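Local coordinates for protein inositol-1,4,5-trisphosphate 5-phosphatase 1 (Schizosaccharomyces pombe, PDB 1I9Z) that removes the 5-phosphate from soluble and lipid inositol phosphates through its magnesium-dependent catalytic domain, helping to control phosphoinositide levels in membrane trafficking and signalling, at residues D283-R288 / I309-E314. Numbering follows the deposited sequence.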
ATOM      1  N   ASP A 283       3.699  12.237  -2.905  1.00 13.25           N
ATOM      2  CA  ASP A 283       2.944  10.947  -3.075  1.00 14.56           C
ATOM      3  C   ASP A 283       3.879   9.763  -3.136  1.00 15.47           C
ATOM      4  O   ASP A 283       4.730   9.722  -4.001  1.00 17.02           O
ATOM      5  CB  ASP A 283       2.125  11.081  -4.368  1.00 13.52           C
ATOM      6  CG  ASP A 283       1.283  12.354  -4.304  1.00 13.43           C
ATOM      7  OD1 ASP A 283       0.264  12.331  -3.569  1.00 17.00           O
ATOM      8  OD2 ASP A 283       1.686  13.426  -4.872  1.00 16.14           O
ATOM      9  N   ARG A 284       3.698   8.817  -2.223  1.00 13.79           N
ATOM     10  CA  ARG A 284       4.685   7.703  -2.110  1.00 12.02           C
ATOM     11  C   ARG A 284       4.026   6.393  -1.832  1.00 13.19           C
ATOM     12  O   ARG A 284       2.896   6.336  -1.286  1.00 13.56           O
ATOM     13  CB  ARG A 284       5.650   8.051  -0.948  1.00 13.11           C
ATOM     14  CG  ARG A 284       6.189   9.513  -1.010  1.00 14.34           C
ATOM     15  CD  ARG A 284       7.263   9.691  -2.080  1.00 14.59           C
ATOM     16  NE  ARG A 284       8.627   9.284  -1.683  1.00 14.80           N
ATOM     17  CZ  ARG A 284       9.512  10.130  -1.125  1.00 16.94           C
ATOM     18  NH1 ARG A 284      10.722   9.682  -0.809  1.00 15.15           N
ATOM     19  NH2 ARG A 284       9.208  11.417  -0.878  1.00 15.66           N
ATOM     20  N   ILE A 285       4.700   5.317  -2.217  1.00 12.62           N
ATOM     21  CA  ILE A 285       4.199   3.961  -1.906  1.00 12.30           C
ATOM     22  C   ILE A 285       5.386   3.226  -1.309  1.00 13.91           C
ATOM     23  O   ILE A 285       6.428   3.168  -1.945  1.00 15.04           O
ATOM     24  CB  ILE A 285       3.686   3.256  -3.166  1.00 12.71           C
ATOM     25  CG1 ILE A 285       2.483   4.035  -3.710  1.00 12.72           C
ATOM     26  CG2 ILE A 285       3.231   1.807  -2.902  1.00 10.87           C
ATOM     27  CD1 ILE A 285       2.172   3.591  -5.246  1.00 14.17           C
ATOM     28  N   LEU A 286       5.214   2.710  -0.092  1.00 15.11           N
ATOM     29  CA  LEU A 286       6.260   1.985   0.655  1.00 17.44           C
ATOM     30  C   LEU A 286       5.742   0.582   1.011  1.00 18.22           C
ATOM     31  O   LEU A 286       4.516   0.420   1.189  1.00 17.11           O
ATOM     32  CB  LEU A 286       6.562   2.695   1.988  1.00 17.15           C
ATOM     33  CG  LEU A 286       6.876   4.192   1.831  1.00 17.45           C
ATOM     34  CD1 LEU A 286       7.049   4.733   3.275  1.00 17.46           C
ATOM     35  CD2 LEU A 286       8.135   4.450   0.955  1.00 16.62           C
ATOM     36  N   TYR A 287       6.633  -0.429   1.131  1.00 16.45           N
ATOM     37  CA  TYR A 287       6.123  -1.760   1.445  1.00 18.46           C
ATOM     38  C   TYR A 287       7.019  -2.414   2.471  1.00 20.14           C
ATOM     39  O   TYR A 287       8.230  -2.071   2.608  1.00 21.69           O
ATOM     40  CB  TYR A 287       6.030  -2.652   0.184  1.00 18.73           C
ATOM     41  CG  TYR A 287       7.400  -3.018  -0.419  1.00 22.21           C
ATOM     42  CD1 TYR A 287       8.057  -4.198  -0.047  1.00 22.70           C
ATOM     43  CD2 TYR A 287       8.017  -2.185  -1.327  1.00 20.73           C
ATOM     44  CE1 TYR A 287       9.325  -4.526  -0.583  1.00 25.43           C
ATOM     45  CE2 TYR A 287       9.279  -2.486  -1.869  1.00 23.72           C
ATOM     46  CZ  TYR A 287       9.917  -3.677  -1.471  1.00 25.56           C
ATOM     47  OH  TYR A 287      11.167  -3.965  -1.975  1.00 28.01           O
ATOM     48  N   ARG A 288       6.423  -3.335   3.196  1.00 19.40           N
ATOM     49  CA  ARG A 288       7.167  -4.005   4.232  1.00 23.23           C
ATOM     50  C   ARG A 288       6.841  -5.481   4.085  1.00 23.24           C
ATOM     51  O   ARG A 288       5.671  -5.855   3.879  1.00 22.44           O
ATOM     52  CB  ARG A 288       6.770  -3.473   5.593  1.00 24.09           C
ATOM     53  CG  ARG A 288       7.616  -4.111   6.656  1.00 28.10           C
ATOM     54  CD  ARG A 288       6.990  -4.200   8.004  1.00 34.43           C
ATOM     55  NE  ARG A 288       7.457  -3.160   8.893  1.00 39.02           N
ATOM     56  CZ  ARG A 288       7.671  -3.298  10.209  1.00 39.37           C
ATOM     57  NH1 ARG A 288       7.479  -4.465  10.836  1.00 42.34           N
ATOM     58  NH2 ARG A 288       8.040  -2.236  10.910  1.00 35.24           N
ATOM     59  N   ILE A 309      -0.009   8.242  -8.856  1.00 14.98           N
ATOM     60  CA  ILE A 309       1.134   7.313  -8.966  1.00 14.03           C
ATOM     61  C   ILE A 309       0.634   5.871  -8.786  1.00 14.93           C
ATOM     62  O   ILE A 309      -0.542   5.629  -8.412  1.00 14.52           O
ATOM     63  CB  ILE A 309       2.207   7.570  -7.863  1.00 13.98           C
ATOM     64  CG1 ILE A 309       1.575   7.469  -6.475  1.00 14.34           C
ATOM     65  CG2 ILE A 309       2.802   8.960  -8.038  1.00 14.87           C
ATOM     66  CD1 ILE A 309       2.624   7.393  -5.292  1.00 13.66           C
ATOM     67  N   TYR A 310       1.476   4.899  -9.130  1.00 15.52           N
ATOM     68  CA  TYR A 310       1.119   3.514  -8.874  1.00 14.37           C
ATOM     69  C   TYR A 310       2.385   2.698  -8.646  1.00 16.44           C
ATOM     70  O   TYR A 310       3.504   3.144  -8.996  1.00 16.76           O
ATOM     71  CB  TYR A 310       0.287   2.884 -10.026  1.00 14.40           C
ATOM     72  CG  TYR A 310       1.096   2.664 -11.300  1.00 15.24           C
ATOM     73  CD1 TYR A 310       1.782   1.460 -11.503  1.00 16.84           C
ATOM     74  CD2 TYR A 310       1.236   3.670 -12.225  1.00 15.86           C
ATOM     75  CE1 TYR A 310       2.587   1.261 -12.636  1.00 17.90           C
ATOM     76  CE2 TYR A 310       2.079   3.504 -13.360  1.00 18.56           C
ATOM     77  CZ  TYR A 310       2.723   2.314 -13.555  1.00 20.00           C
ATOM     78  OH  TYR A 310       3.475   2.123 -14.702  1.00 20.00           O
ATOM     79  N   ALA A 311       2.208   1.507  -8.082  1.00 15.01           N
ATOM     80  CA  ALA A 311       3.316   0.583  -7.899  1.00 16.59           C
ATOM     81  C   ALA A 311       2.713  -0.792  -8.164  1.00 19.36           C
ATOM     82  O   ALA A 311       1.495  -0.999  -7.921  1.00 18.74           O
ATOM     83  CB  ALA A 311       3.875   0.663  -6.432  1.00 12.99           C
ATOM     84  N   THR A 312       3.538  -1.731  -8.673  1.00 18.47           N
ATOM     85  CA  THR A 312       3.051  -3.091  -8.880  1.00 18.71           C
ATOM     86  C   THR A 312       3.909  -4.080  -8.079  1.00 20.05           C
ATOM     87  O   THR A 312       5.120  -3.845  -7.830  1.00 20.06           O
ATOM     88  CB  THR A 312       3.080  -3.481 -10.371  1.00 19.23           C
ATOM     89  OG1 THR A 312       4.396  -3.251 -10.896  1.00 20.65           O
ATOM     90  CG2 THR A 312       2.088  -2.672 -11.139  1.00 21.90           C
ATOM     91  N   TYR A 313       3.284  -5.170  -7.668  1.00 19.45           N
ATOM     92  CA  TYR A 313       3.969  -6.210  -6.886  1.00 21.01           C
ATOM     93  C   TYR A 313       3.494  -7.609  -7.246  1.00 22.72           C
ATOM     94  O   TYR A 313       2.395  -7.796  -7.811  1.00 22.65           O
ATOM     95  CB  TYR A 313       3.660  -6.081  -5.399  1.00 19.08           C
ATOM     96  CG  TYR A 313       3.989  -4.740  -4.799  1.00 21.06           C
ATOM     97  CD1 TYR A 313       3.035  -3.718  -4.717  1.00 19.31           C
ATOM     98  CD2 TYR A 313       5.278  -4.484  -4.354  1.00 18.27           C
ATOM     99  CE1 TYR A 313       3.366  -2.439  -4.199  1.00 21.11           C
ATOM    100  CE2 TYR A 313       5.642  -3.211  -3.829  1.00 20.52           C
ATOM    101  CZ  TYR A 313       4.670  -2.189  -3.763  1.00 21.33           C
ATOM    102  OH  TYR A 313       4.985  -0.975  -3.257  1.00 20.53           O
ATOM    103  N   GLU A 314       4.349  -8.579  -6.931  1.00 24.11           N
ATOM    104  CA  GLU A 314       3.970  -9.975  -7.030  1.00 26.97           C
ATOM    105  C   GLU A 314       4.020 -10.376  -5.588  1.00 27.80           C
ATOM    106  O   GLU A 314       4.979 -10.034  -4.902  1.00 29.05           O
ATOM    107  CB  GLU A 314       4.964 -10.810  -7.819  1.00 29.76           C
ATOM    108  CG  GLU A 314       4.730 -10.731  -9.297  1.00 34.65           C
ATOM    109  CD  GLU A 314       5.619 -11.712 -10.048  1.00 38.97           C
ATOM    110  OE1 GLU A 314       6.867 -11.572  -9.998  1.00 41.02           O
ATOM    111  OE2 GLU A 314       5.051 -12.625 -10.668  1.00 42.57           O
TER
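Strands 283-288 and 309-314 run in nearly the same direction, 18° between their axes, yet no hydrogen bond joins them: at a closest approach of 7.5 Å they belong to two sheets packed face to face. The spacing is tightest where I285 meets A311 (CA to CA 6.9 Å) and widens at Y287 and Y313. I285 CD1 lies over the backbone of 309-314, 3.5 Å from A311 N and against the A311 methyl. I309 passes I285 in the opposite direction, its CD1 3.7 Å from I285 CG1; with I309 CG1 in the crowded position between backbone N and carbonyl carbon (chi1 57°), I309 CD1 ends 3.4 Å from D283 O. The other branch of I285, CG2, meets the edge of the Y313 ring, 3.3 Å from Y313 OH. An alanine at I285, lacking CG1, CG2 and CD1, would probably loosen the packing against I309, A311 and Y313. Y313 turns its edge toward the face of Y287 in an offset edge-to-face pair, planes at 64°, with Y313 CE2 3.6 Å from Y287 CD2. The D283 carboxylate leads away from 309-314, its OD2 hydrogen-bonded to T260 OG1 and H306 ND1. This is the interior of the DNase I-like beta sandwich: 283-288 edges one sheet beside strand 201-205, whose V203 and F205 also touch I285, while 309-320 lies between strands 20-33 and 292-298 in the other, and V29 touches both I285 and Y313.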